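Mandelate racemase/muconate lactonizing enzyme (Jannaschia sp., PDB 4J3Z) probably catalyses a metal-dependent reaction begun by taking a proton from beside a carboxylate group, as in other members of the enolase superfamily. Local coordinates at residues E152-R157 against T163-D168; A156-G161 against T202-L207; D187-F192 against I220-A225; V316-N321 against A336-F341. All blocks are in the same frame, centred on the assembly; numbering follows the deposited sequence.

Following the chain from the N terminus, interaction 1 comes first: it closes the short turn that joins helix 147-159 to strand 164-167. Interaction 2 starts from the same helix, sharing Ala156 and Arg157, but spans 40 residues to reach the entry of strand 205-209, the next strand of the barrel; the two contacts meet through strand pairing between Val165 and Leu207. Interaction 3 opens inside that longer loop, on helix 183-200, and closes beyond it on helix 216-226, so interactions 2 and 3 cross. Interaction 4 follows in series, about 30 Å centre to centre from interaction 3, and holds helix 315-327 against the end of strand 334-336.

Interaction 1: E152-R157 against T163-D168; sequences ESAAAR and TAVKFD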
loop_
_atom_site.group_PDB
_atom_site.type_symbol
_atom_site.label_atom_id
_atom_site.label_comp_id
_atom_site.label_asym_id
_atom_site.label_seq_id
_atom_site.Cartn_x
_atom_site.Cartn_y
_atom_site.Cartn_z
ATOM N N GLU D 152 -41.933 -6.168 -20.689
ATOM C CA GLU D 152 -43.365 -6.092 -20.379
ATOM C C GLU D 152 -43.627 -6.210 -18.881
ATOM O O GLU D 152 -44.361 -5.392 -18.307
ATOM C CB GLU D 152 -44.148 -7.173 -21.128
ATOM C CG GLU D 152 -44.174 -7.006 -22.646
ATOM C CD GLU D 152 -44.977 -8.092 -23.348
ATOM O OE1 GLU D 152 -45.560 -8.955 -22.657
ATOM O OE2 GLU D 152 -45.047 -8.073 -24.594
ATOM N N SER D 153 -43.025 -7.223 -18.255
ATOM C CA SER D 153 -43.129 -7.420 -16.806
ATOM C C SER D 153 -42.502 -6.266 -16.011
ATOM O O SER D 153 -42.947 -5.966 -14.897
ATOM C CB SER D 153 -42.489 -8.754 -16.396
ATOM O OG SER D 153 -42.225 -8.812 -14.994
ATOM N N ALA D 154 -41.471 -5.633 -16.576
ATOM C CA ALA D 154 -40.871 -4.447 -15.957
ATOM C C ALA D 154 -41.804 -3.250 -16.047
ATOM O O ALA D 154 -42.004 -2.555 -15.051
ATOM C CB ALA D 154 -39.519 -4.127 -16.575
ATOM N N ALA D 155 -42.369 -3.016 -17.237
ATOM C CA ALA D 155 -43.395 -1.976 -17.431
ATOM C C ALA D 155 -44.554 -2.095 -16.432
ATOM O O ALA D 155 -44.987 -1.090 -15.871
ATOM C CB ALA D 155 -43.918 -1.981 -18.869
ATOM N N ALA D 156 -45.031 -3.319 -16.198
ATOM C CA ALA D 156 -46.114 -3.571 -15.237
ATOM C C ALA D 156 -45.749 -3.134 -13.814
ATOM O O ALA D 156 -46.573 -2.571 -13.095
ATOM C CB ALA D 156 -46.529 -5.035 -15.260
ATOM N N ARG D 157 -44.547 -3.420 -13.365
ATOM C CA ARG D 157 -44.101 -2.967 -12.067
ATOM C C ARG D 157 -43.957 -1.460 -11.899
ATOM O O ARG D 157 -44.296 -0.931 -10.871
ATOM C CB ARG D 157 -42.782 -3.589 -11.648
ATOM C CG ARG D 157 -42.688 -5.063 -11.757
ATOM C CD ARG D 157 -43.622 -5.781 -10.828
ATOM N NE ARG D 157 -44.917 -5.986 -11.397
ATOM C CZ ARG D 157 -45.284 -6.939 -12.220
ATOM N NH1 ARG D 157 -46.491 -6.922 -12.603
ATOM N NH2 ARG D 157 -44.507 -7.860 -12.657
ATOM N N THR D 163 -39.936 1.602 -8.361
ATOM C CA THR D 163 -38.887 2.469 -8.910
ATOM C C THR D 163 -37.545 1.734 -9.017
ATOM O O THR D 163 -36.491 2.366 -9.114
ATOM C CB THR D 163 -38.709 3.788 -8.106
ATOM O OG1 THR D 163 -38.215 3.497 -6.791
ATOM C CG2 THR D 163 -40.033 4.570 -7.992
ATOM N N ALA D 164 -37.596 0.400 -8.989
ATOM C CA ALA D 164 -36.436 -0.448 -9.278
ATOM C C ALA D 164 -36.909 -1.869 -9.541
ATOM O O ALA D 164 -37.872 -2.323 -8.928
ATOM C CB ALA D 164 -35.425 -0.414 -8.139
ATOM N N VAL D 165 -36.246 -2.556 -10.465
ATOM C CA VAL D 165 -36.594 -3.954 -10.805
ATOM C C VAL D 165 -35.350 -4.813 -10.938
ATOM O O VAL D 165 -34.304 -4.320 -11.372
ATOM C CB VAL D 165 -37.421 -4.053 -12.111
ATOM C CG1 VAL D 165 -38.847 -3.578 -11.876
ATOM C CG2 VAL D 165 -36.756 -3.263 -13.240
ATOM N N LYS D 166 -35.464 -6.084 -10.555
ATOM C CA LYS D 166 -34.321 -7.002 -10.507
ATOM C C LYS D 166 -34.538 -8.200 -11.408
ATOM O O LYS D 166 -35.648 -8.721 -11.515
ATOM C CB LYS D 166 -34.068 -7.476 -9.068
ATOM C CG LYS D 166 -32.703 -8.092 -8.830
ATOM C CD LYS D 166 -32.464 -8.394 -7.358
ATOM C CE LYS D 166 -32.699 -9.862 -7.022
ATOM N NZ LYS D 166 -32.050 -10.312 -5.751
ATOM N N PHE D 167 -33.462 -8.636 -12.049
ATOM C CA PHE D 167 -33.510 -9.731 -12.996
ATOM C C PHE D 167 -32.147 -10.422 -13.038
ATOM O O PHE D 167 -31.131 -9.821 -12.658
ATOM C CB PHE D 167 -33.904 -9.203 -14.388
ATOM C CG PHE D 167 -33.036 -8.066 -14.877
ATOM C CD1 PHE D 167 -33.312 -6.748 -14.507
ATOM C CD2 PHE D 167 -31.947 -8.311 -15.700
ATOM C CE1 PHE D 167 -32.512 -5.703 -14.946
ATOM C CE2 PHE D 167 -31.145 -7.267 -16.148
ATOM C CZ PHE D 167 -31.431 -5.960 -15.774
ATOM N N ASP D 168 -32.133 -11.672 -13.502
ATOM C CA ASP D 168 -30.899 -12.461 -13.602
ATOM C C ASP D 168 -30.880 -13.296 -14.885
ATOM O O ASP D 168 -31.274 -14.456 -14.879
ATOM C CB ASP D 168 -30.712 -13.357 -12.364
ATOM C CG ASP D 168 -29.642 -14.439 -12.567
ATOM O OD1 ASP D 168 -28.429 -14.133 -12.503
ATOM O OD2 ASP D 168 -30.024 -15.610 -12.785
#
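Ala154 of helix 147-159 and Val165 of strand 164-167 bring their CA atoms to 6.7 Å, the nearest backbone approach as the helix lies over the strand that follows it. With strand 125-131, which pairs in parallel with 164-167, they form a beta-alpha-beta crossover of the enolase-type barrel.

Val165 points its two methyls at the helix and divides them between neighbouring turns. CG1 meets the start of the Arg157 side chain, 3.9 Å from Arg157 CB and 4.1 Å from Arg157 CG, the two side chains running across each other at about a right angle. CG2 faces Ala154 more loosely, at 4.4 Å from Ala154 CB. The valine torsion (chi1 -74°) turns CG1 away from its own carbonyl carbon, which lets one residue serve both helix positions. No hydrogen bond crosses the contact, and the touching is done by carbon atoms.

Beside it in the sheet, the backbone of Val165 is hydrogen-bonded to Asp205 and Leu207 of strand 205-209; Ala154 also touches Ile196 of helix 183-200. Arg157 begins by heading for the strand but does not end there: bends at chi2 and at chi3 (88°) carry the charged group off to carboxylates of Glu160 and Glu135. Its aliphatic root thus covers Val165 while the guanidinium folds back over its own helix, with Ser153 O 3.2 Å above the guanidinium plane of Arg157, displaced toward the rim.

Interaction 2: A156-G161 against T202-L207; sequences ARVAEG and TQADLL
Gly161 N reaches back to Val158 O at 2.9 Å, a bond of the Schellman motif that ends helix 147-159 just where Val158 meets the entry to barrel strand 205-209. Gly161 takes a positive phi of 109°, at which a side chain would jam against the carbonyl O of Glu160, so glycine suits the turn.

Val158 carries the whole helix side of the contact with its two methyls. CG2 lies against Ala204, 3.5 Å from Ala204 CB, and also comes to 3.7 Å from Gln203 O. CG1, anti to the backbone N (chi1 159°), goes to the Gln203 side chain instead, 3.8 Å from Gln203 CB and 4.0 Å from its OE1; the two side chains cross at about a right angle. An alanine here lacks both gamma methyls and would probably leave Ala204 CB without its neighbour and the Gln203 side chain freer to turn, with a gap between the helix end and the turn that enters the strand.

Val200 of helix 183-200 touches Val158 as well, while Thr202 and Asp205 pack on a neighbouring subunit. Within the helix end, Arg157 and Glu160 form a salt bridge: Arg157 NE stands 3.1 Å from Glu160 OE1, approaching from above the carboxylate plane.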
loop_
_atom_site.group_PDB
_atom_site.type_symbol
_atom_site.label_atom_id
_atom_site.label_comp_id
_atom_site.label_asym_id
_atom_site.label_seq_id
_atom_site.Cartn_x
_atom_site.Cartn_y
_atom_site.Cartn_z
ATOM N N ALA D 156 -45.031 -3.319 -16.198
ATOM C CA ALA D 156 -46.114 -3.571 -15.237
ATOM C C ALA D 156 -45.749 -3.134 -13.814
ATOM O O ALA D 156 -46.573 -2.571 -13.095
ATOM C CB ALA D 156 -46.529 -5.035 -15.260
ATOM N N ARG D 157 -44.547 -3.420 -13.365
ATOM C CA ARG D 157 -44.101 -2.967 -12.067
ATOM C C ARG D 157 -43.957 -1.460 -11.899
ATOM O O ARG D 157 -44.296 -0.931 -10.871
ATOM C CB ARG D 157 -42.782 -3.589 -11.648
ATOM C CG ARG D 157 -42.688 -5.063 -11.757
ATOM C CD ARG D 157 -43.622 -5.781 -10.828
ATOM N NE ARG D 157 -44.917 -5.986 -11.397
ATOM C CZ ARG D 157 -45.284 -6.939 -12.220
ATOM N NH1 ARG D 157 -46.491 -6.922 -12.603
ATOM N NH2 ARG D 157 -44.507 -7.860 -12.657
ATOM N N VAL D 158 -43.415 -0.786 -12.901
ATOM C CA VAL D 158 -43.396 0.677 -12.874
ATOM C C VAL D 158 -44.810 1.258 -12.773
ATOM O O VAL D 158 -45.029 2.205 -12.012
ATOM C CB VAL D 158 -42.620 1.250 -14.081
ATOM C CG1 VAL D 158 -42.992 2.703 -14.366
ATOM C CG2 VAL D 158 -41.125 1.117 -13.838
ATOM N N ALA D 159 -45.764 0.677 -13.509
ATOM C CA ALA D 159 -47.178 1.086 -13.430
ATOM C C ALA D 159 -47.832 0.814 -12.068
ATOM O O ALA D 159 -48.844 1.427 -11.725
ATOM C CB ALA D 159 -47.995 0.446 -14.558
ATOM N N GLU D 160 -47.262 -0.103 -11.295
ATOM C CA GLU D 160 -47.709 -0.321 -9.912
ATOM C C GLU D 160 -46.990 0.588 -8.918
ATOM O O GLU D 160 -47.282 0.543 -7.724
ATOM C CB GLU D 160 -47.485 -1.773 -9.490
ATOM C CG GLU D 160 -48.424 -2.792 -10.112
ATOM C CD GLU D 160 -47.845 -4.188 -10.013
ATOM O OE1 GLU D 160 -46.727 -4.327 -9.449
ATOM O OE2 GLU D 160 -48.504 -5.139 -10.498
ATOM N N GLY D 161 -46.028 1.374 -9.411
ATOM C CA GLY D 161 -45.303 2.343 -8.593
ATOM C C GLY D 161 -43.846 2.020 -8.291
ATOM O O GLY D 161 -43.125 2.856 -7.731
ATOM N N THR D 202 -36.663 6.407 -17.547
ATOM C CA THR D 202 -36.097 7.036 -16.359
ATOM C C THR D 202 -36.820 6.569 -15.086
ATOM O O THR D 202 -36.360 6.818 -13.971
ATOM C CB THR D 202 -36.100 8.572 -16.523
ATOM O OG1 THR D 202 -34.765 9.022 -16.790
ATOM C CG2 THR D 202 -36.641 9.281 -15.288
ATOM N N GLN D 203 -37.916 5.838 -15.273
ATOM C CA GLN D 203 -38.859 5.521 -14.200
ATOM C C GLN D 203 -38.519 4.305 -13.311
ATOM O O GLN D 203 -39.269 4.007 -12.388
ATOM C CB GLN D 203 -40.276 5.362 -14.781
ATOM C CG GLN D 203 -40.827 6.587 -15.508
ATOM C CD GLN D 203 -42.173 6.317 -16.178
ATOM O OE1 GLN D 203 -42.267 5.512 -17.110
ATOM N NE2 GLN D 203 -43.216 6.995 -15.712
ATOM N N ALA D 204 -37.424 3.598 -13.587
ATOM C CA ALA D 204 -36.949 2.532 -12.681
ATOM C C ALA D 204 -35.489 2.153 -12.888
ATOM O O ALA D 204 -35.043 1.976 -14.014
ATOM C CB ALA D 204 -37.819 1.284 -12.782
ATOM N N ASP D 205 -34.764 1.997 -11.783
ATOM C CA ASP D 205 -33.397 1.493 -11.832
ATOM C C ASP D 205 -33.341 0.011 -12.164
ATOM O O ASP D 205 -34.306 -0.718 -11.947
ATOM C CB ASP D 205 -32.685 1.747 -10.507
ATOM C CG ASP D 205 -32.343 3.198 -10.314
ATOM O OD1 ASP D 205 -31.474 3.717 -11.047
ATOM O OD2 ASP D 205 -32.957 3.816 -9.431
ATOM N N LEU D 206 -32.198 -0.412 -12.701
ATOM C CA LEU D 206 -31.962 -1.791 -13.093
ATOM C C LEU D 206 -31.038 -2.432 -12.085
ATOM O O LEU D 206 -29.915 -1.973 -11.893
ATOM C CB LEU D 206 -31.319 -1.847 -14.484
ATOM C CG LEU D 206 -32.180 -1.911 -15.750
ATOM C CD1 LEU D 206 -33.379 -0.974 -15.684
ATOM C CD2 LEU D 206 -31.324 -1.599 -16.967
ATOM N N LEU D 207 -31.518 -3.487 -11.431
ATOM C CA LEU D 207 -30.720 -4.169 -10.416
ATOM C C LEU D 207 -30.189 -5.465 -10.989
ATOM O O LEU D 207 -30.925 -6.441 -11.130
ATOM C CB LEU D 207 -31.558 -4.434 -9.164
ATOM C CG LEU D 207 -32.364 -3.236 -8.653
ATOM C CD1 LEU D 207 -33.599 -3.737 -7.936
ATOM C CD2 LEU D 207 -31.532 -2.331 -7.761
#

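Interaction 3: D187-F192 against I220-A225; sequences DLSARF and IRLAKA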
loop_
_atom_site.group_PDB
_atom_site.type_symbol
_atom_site.label_atom_id
_atom_site.label_comp_id
_atom_site.label_asym_id
_atom_site.label_seq_id
_atom_site.Cartn_x
_atom_site.Cartn_y
_atom_site.Cartn_z
ATOM N N ASP D 187 -24.277 -11.611 -23.890
ATOM C CA ASP D 187 -25.301 -11.252 -24.855
ATOM C C ASP D 187 -26.696 -11.101 -24.220
ATOM O O ASP D 187 -27.269 -10.013 -24.243
ATOM C CB ASP D 187 -25.316 -12.298 -25.975
ATOM C CG ASP D 187 -26.285 -11.965 -27.047
ATOM O OD1 ASP D 187 -26.208 -10.837 -27.584
ATOM O OD2 ASP D 187 -27.132 -12.829 -27.342
ATOM N N LEU D 188 -27.220 -12.183 -23.647
ATOM C CA LEU D 188 -28.534 -12.170 -22.965
ATOM C C LEU D 188 -28.663 -11.124 -21.842
ATOM O O LEU D 188 -29.741 -10.571 -21.647
ATOM C CB LEU D 188 -28.882 -13.567 -22.422
ATOM C CG LEU D 188 -30.302 -13.842 -21.925
ATOM C CD1 LEU D 188 -31.328 -13.726 -23.055
ATOM C CD2 LEU D 188 -30.396 -15.210 -21.266
ATOM N N SER D 189 -27.569 -10.869 -21.117
ATOM C CA SER D 189 -27.506 -9.807 -20.095
ATOM C C SER D 189 -27.700 -8.399 -20.659
ATOM O O SER D 189 -28.471 -7.608 -20.110
ATOM C CB SER D 189 -26.171 -9.859 -19.337
ATOM O OG SER D 189 -25.922 -11.145 -18.799
ATOM N N ALA D 190 -26.983 -8.085 -21.737
ATOM C CA ALA D 190 -27.131 -6.790 -22.427
ATOM C C ALA D 190 -28.509 -6.631 -23.088
ATOM O O ALA D 190 -29.186 -5.616 -22.889
ATOM C CB ALA D 190 -26.011 -6.589 -23.442
ATOM N N ARG D 191 -28.934 -7.632 -23.857
ATOM C CA ARG D 191 -30.276 -7.617 -24.470
ATOM C C ARG D 191 -31.358 -7.380 -23.423
ATOM O O ARG D 191 -32.266 -6.570 -23.634
ATOM C CB ARG D 191 -30.554 -8.919 -25.231
ATOM C CG ARG D 191 -30.015 -8.947 -26.656
ATOM C CD ARG D 191 -30.205 -10.321 -27.311
ATOM N NE ARG D 191 -31.557 -10.869 -27.123
ATOM C CZ ARG D 191 -31.881 -12.158 -27.266
ATOM N NH1 ARG D 191 -30.961 -13.059 -27.613
ATOM N NH2 ARG D 191 -33.133 -12.554 -27.057
ATOM N N PHE D 192 -31.240 -8.071 -22.285
ATOM C CA PHE D 192 -32.119 -7.856 -21.130
ATOM C C PHE D 192 -32.086 -6.428 -20.611
ATOM O O PHE D 192 -33.142 -5.827 -20.395
ATOM C CB PHE D 192 -31.775 -8.817 -20.002
ATOM C CG PHE D 192 -32.713 -9.987 -19.885
ATOM C CD1 PHE D 192 -32.746 -10.979 -20.866
ATOM C CD2 PHE D 192 -33.548 -10.108 -18.786
ATOM C CE1 PHE D 192 -33.603 -12.059 -20.750
ATOM C CE2 PHE D 192 -34.398 -11.189 -18.663
ATOM C CZ PHE D 192 -34.430 -12.164 -19.648
ATOM N N ILE D 220 -15.970 -8.851 -14.761
ATOM C CA ILE D 220 -15.568 -7.598 -15.384
ATOM C C ILE D 220 -15.949 -7.498 -16.871
ATOM O O ILE D 220 -16.452 -6.464 -17.314
ATOM C CB ILE D 220 -14.063 -7.360 -15.197
ATOM C CG1 ILE D 220 -13.736 -7.334 -13.693
ATOM C CG2 ILE D 220 -13.632 -6.088 -15.938
ATOM C CD1 ILE D 220 -12.285 -7.626 -13.354
ATOM N N ARG D 221 -15.710 -8.563 -17.633
ATOM C CA ARG D 221 -16.230 -8.666 -18.997
ATOM C C ARG D 221 -17.738 -8.421 -19.045
ATOM O O ARG D 221 -18.219 -7.741 -19.941
ATOM C CB ARG D 221 -15.937 -10.042 -19.594
ATOM C CG ARG D 221 -14.484 -10.275 -19.982
ATOM C CD ARG D 221 -14.289 -11.722 -20.401
ATOM N NE ARG D 221 -14.984 -12.033 -21.653
ATOM C CZ ARG D 221 -15.363 -13.252 -22.021
ATOM N NH1 ARG D 221 -15.132 -14.295 -21.226
ATOM N NH2 ARG D 221 -15.978 -13.434 -23.181
ATOM N N LEU D 222 -18.475 -8.968 -18.075
ATOM C CA LEU D 222 -19.936 -8.847 -18.048
ATOM C C LEU D 222 -20.348 -7.424 -17.699
ATOM O O LEU D 222 -21.221 -6.834 -18.358
ATOM C CB LEU D 222 -20.535 -9.850 -17.055
ATOM C CG LEU D 222 -22.054 -10.006 -16.927
ATOM C CD1 LEU D 222 -22.705 -10.259 -18.274
ATOM C CD2 LEU D 222 -22.351 -11.147 -15.964
ATOM N N ALA D 223 -19.697 -6.871 -16.674
ATOM C CA ALA D 223 -19.923 -5.496 -16.237
ATOM C C ALA D 223 -19.707 -4.500 -17.376
ATOM O O ALA D 223 -20.360 -3.454 -17.430
ATOM C CB ALA D 223 -19.013 -5.172 -15.066
ATOM N N LYS D 224 -18.810 -4.844 -18.264
ATOM C CA LYS D 224 -18.512 -4.100 -19.458
ATOM C C LYS D 224 -19.613 -4.065 -20.502
ATOM O O LYS D 224 -19.759 -3.095 -21.201
ATOM C CB LYS D 224 -17.146 -4.478 -20.051
ATOM C CG LYS D 224 -15.957 -3.756 -19.452
ATOM C CD LYS D 224 -16.300 -2.329 -19.116
ATOM C CE LYS D 224 -15.630 -1.817 -17.877
ATOM N NZ LYS D 224 -15.383 -0.370 -17.868
ATOM N N ALA D 225 -20.367 -5.151 -20.591
ATOM C CA ALA D 225 -21.478 -5.246 -21.560
ATOM C C ALA D 225 -22.714 -4.516 -21.073
ATOM O O ALA D 225 -23.475 -3.965 -21.874
ATOM C CB ALA D 225 -21.821 -6.692 -21.861
#
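Ser189 and Leu222 make the nearest side-chain approach between 187-192 and 220-225, on consecutive helices of the barrel's outer layer. Leu222 CD1 lies 3.4 Å from Ser189 OG and 3.6 Å from Ser189 CB, so a single methyl rests on the whole small side chain. The leucine torsion (chi1 -175°, CG anti to the backbone N) carries that methyl over, although Leu222 does not start out facing the other helix.

Further along, two alanines let the backbones close in: the CA atoms of Ala190 and Ala225 are 5.9 Å apart. Their CB atoms stand at 4.5 Å, and Ala190 CB comes nearer to Ala225 O, at 4.0 Å.

In the next shell, Ser189 OG is hydrogen-bonded to Asp185 O, one turn back in its own helix, which sets the hydroxyl's rotation. Ile186 packs on both Leu222 and Ala225, and Leu222 also touches Phe214 and Tyr234. Arg221 forms salt bridges with Asp205 and Asp230 of a neighbouring subunit.

No hydrogen bond passes between the two segments. With the serine hydroxyl bonded within its own helix, their cohesion rests on van der Waals contact, and the smallness of Ser189, Ala190 and Ala225 permits so close an approach.

Interaction 4: V316-N321 against A336-F341; sequences VEWAAN and AIETPF
Trp318 and Glu338 set their side chains at about a right angle, with the indole and carboxylate planes 62° apart. The carboxylate approaches the ring obliquely: OE2 of Glu338 stands 3.7 Å above the plane of the Trp318 indole, offset toward the rim, and is 4.0 Å from Trp318 CZ2. Ala336 meets the far end of the six-membered ring, its CB 3.8 Å from Trp318 CZ3 and 3.9 Å from Trp318 CH2. The indole thus reaches out of helix 315-327 to touch two residues with Ile337 between them, whose CB is directed away from the helix. Trp318 is placed for this by CG lying anti to its backbone N (chi1 159°), while Glu338 bends at chi2 (-98°) to bring its carboxylate back to the ring.

Neither polar group depends on the other. Trp318 NE1 is hydrogen-bonded to Pro350 O, which fixes the rotation of the ring, and Glu338 OE2 forms a salt bridge with Arg349, itself packed on the indole, while Glu338 OE1 takes the N-H of Val352. A leucine in place of Trp318 has no indole N-H and no long ring, and would probably leave Pro350 O without its donor and a gap beside Ala336 CB.

Just beyond, Thr339 is the N-cap of helix 340-345. The arrangement belongs to the closing unit of the enolase-type barrel, in which helix 315-327 leads into strand 334-336 and that last strand pairs in parallel with the first, 125-131.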
loop_
_atom_site.group_PDB
_atom_site.type_symbol
_atom_site.label_atom_id
_atom_site.label_comp_id
_atom_site.label_asym_id
_atom_site.label_seq_id
_atom_site.Cartn_x
_atom_site.Cartn_y
_atom_site.Cartn_z
ATOM N N VAL D 316 -41.764 -13.050 7.819
ATOM C CA VAL D 316 -41.153 -12.673 9.090
ATOM C C VAL D 316 -39.817 -11.960 8.869
ATOM O O VAL D 316 -39.635 -10.834 9.349
ATOM C CB VAL D 316 -41.041 -13.846 10.093
ATOM C CG1 VAL D 316 -40.406 -13.367 11.386
ATOM C CG2 VAL D 316 -42.419 -14.424 10.398
ATOM N N GLU D 317 -38.897 -12.585 8.133
ATOM C CA GLU D 317 -37.652 -11.910 7.732
ATOM C C GLU D 317 -37.928 -10.609 6.960
ATOM O O GLU D 317 -37.160 -9.646 7.073
ATOM C CB GLU D 317 -36.750 -12.837 6.908
ATOM C CG GLU D 317 -35.361 -12.279 6.604
ATOM C CD GLU D 317 -34.533 -13.193 5.711
ATOM O OE1 GLU D 317 -34.879 -13.336 4.521
ATOM O OE2 GLU D 317 -33.524 -13.768 6.192
ATOM N N TRP D 318 -39.011 -10.596 6.175
ATOM C CA TRP D 318 -39.466 -9.397 5.461
ATOM C C TRP D 318 -39.801 -8.270 6.424
ATOM O O TRP D 318 -39.284 -7.160 6.284
ATOM C CB TRP D 318 -40.669 -9.719 4.565
ATOM C CG TRP D 318 -41.537 -8.520 4.166
ATOM C CD1 TRP D 318 -42.838 -8.297 4.524
ATOM C CD2 TRP D 318 -41.154 -7.408 3.342
ATOM N NE1 TRP D 318 -43.287 -7.119 3.977
ATOM C CE2 TRP D 318 -42.276 -6.555 3.243
ATOM C CE3 TRP D 318 -39.972 -7.048 2.683
ATOM C CZ2 TRP D 318 -42.255 -5.372 2.508
ATOM C CZ3 TRP D 318 -39.952 -5.870 1.949
ATOM C CH2 TRP D 318 -41.087 -5.045 1.870
ATOM N N ALA D 319 -40.661 -8.560 7.402
ATOM C CA ALA D 319 -40.980 -7.607 8.466
ATOM C C ALA D 319 -39.701 -7.072 9.096
ATOM O O ALA D 319 -39.454 -5.872 9.044
ATOM C CB ALA D 319 -41.872 -8.247 9.515
ATOM N N ALA D 320 -38.886 -7.975 9.653
ATOM C CA ALA D 320 -37.604 -7.643 10.290
ATOM C C ALA D 320 -36.744 -6.710 9.442
ATOM O O ALA D 320 -36.182 -5.751 9.968
ATOM C CB ALA D 320 -36.836 -8.914 10.635
ATOM N N ASN D 321 -36.643 -6.996 8.138
ATOM C CA ASN D 321 -36.028 -6.078 7.167
ATOM C C ASN D 321 -36.662 -4.707 7.214
ATOM O O ASN D 321 -35.960 -3.699 7.238
ATOM C CB ASN D 321 -36.193 -6.588 5.730
ATOM C CG ASN D 321 -35.517 -7.915 5.494
ATOM O OD1 ASN D 321 -34.554 -8.273 6.185
ATOM N ND2 ASN D 321 -36.017 -8.659 4.510
ATOM N N ALA D 336 -38.329 -7.136 -2.045
ATOM C CA ALA D 336 -39.665 -7.621 -1.663
ATOM C C ALA D 336 -40.131 -8.826 -2.475
ATOM O O ALA D 336 -39.746 -8.979 -3.628
ATOM C CB ALA D 336 -40.688 -6.493 -1.750
ATOM N N ILE D 337 -40.861 -9.728 -1.887
ATOM C CA ILE D 337 -41.674 -10.654 -2.652
ATOM C C ILE D 337 -43.142 -10.620 -2.206
ATOM O O ILE D 337 -43.490 -11.107 -1.166
ATOM C CB ILE D 337 -41.165 -12.084 -2.605
ATOM C CG1 ILE D 337 -39.689 -12.135 -2.388
ATOM C CG2 ILE D 337 -41.384 -12.706 -3.930
ATOM C CD1 ILE D 337 -39.093 -13.502 -2.421
ATOM N N GLU D 338 -43.986 -10.040 -3.025
ATOM C CA GLU D 338 -45.346 -9.820 -2.646
ATOM C C GLU D 338 -46.417 -10.824 -3.103
ATOM O O GLU D 338 -47.400 -10.497 -3.724
ATOM C CB GLU D 338 -45.708 -8.415 -2.967
ATOM C CG GLU D 338 -44.774 -7.446 -2.349
ATOM C CD GLU D 338 -45.302 -6.891 -1.091
ATOM O OE1 GLU D 338 -46.307 -6.205 -1.123
ATOM O OE2 GLU D 338 -44.705 -7.140 -0.063
ATOM N N THR D 339 -46.244 -12.039 -2.691
ATOM C CA THR D 339 -47.166 -13.112 -3.043
ATOM C C THR D 339 -48.362 -13.159 -2.091
ATOM O O THR D 339 -48.288 -12.622 -0.984
ATOM C CB THR D 339 -46.482 -14.486 -2.983
ATOM O OG1 THR D 339 -46.314 -14.875 -1.609
ATOM C CG2 THR D 339 -45.140 -14.458 -3.704
ATOM N N PRO D 340 -49.472 -13.806 -2.523
ATOM C CA PRO D 340 -50.612 -14.116 -1.651
ATOM C C PRO D 340 -50.243 -14.918 -0.396
ATOM O O PRO D 340 -50.682 -14.577 0.712
ATOM C CB PRO D 340 -51.520 -14.955 -2.556
ATOM C CG PRO D 340 -51.215 -14.475 -3.938
ATOM C CD PRO D 340 -49.753 -14.131 -3.937
ATOM N N PHE D 341 -49.459 -15.982 -0.556
ATOM C CA PHE D 341 -49.094 -16.816 0.586
ATOM C C PHE D 341 -48.393 -16.014 1.687
ATOM O O PHE D 341 -48.688 -16.188 2.875
ATOM C CB PHE D 341 -48.240 -18.002 0.151
ATOM C CG PHE D 341 -47.984 -18.998 1.251
ATOM C CD1 PHE D 341 -49.042 -19.663 1.868
ATOM C CD2 PHE D 341 -46.691 -19.287 1.655
ATOM C CE1 PHE D 341 -48.804 -20.597 2.863
ATOM C CE2 PHE D 341 -46.448 -20.215 2.657
ATOM C CZ PHE D 341 -47.509 -20.869 3.259
#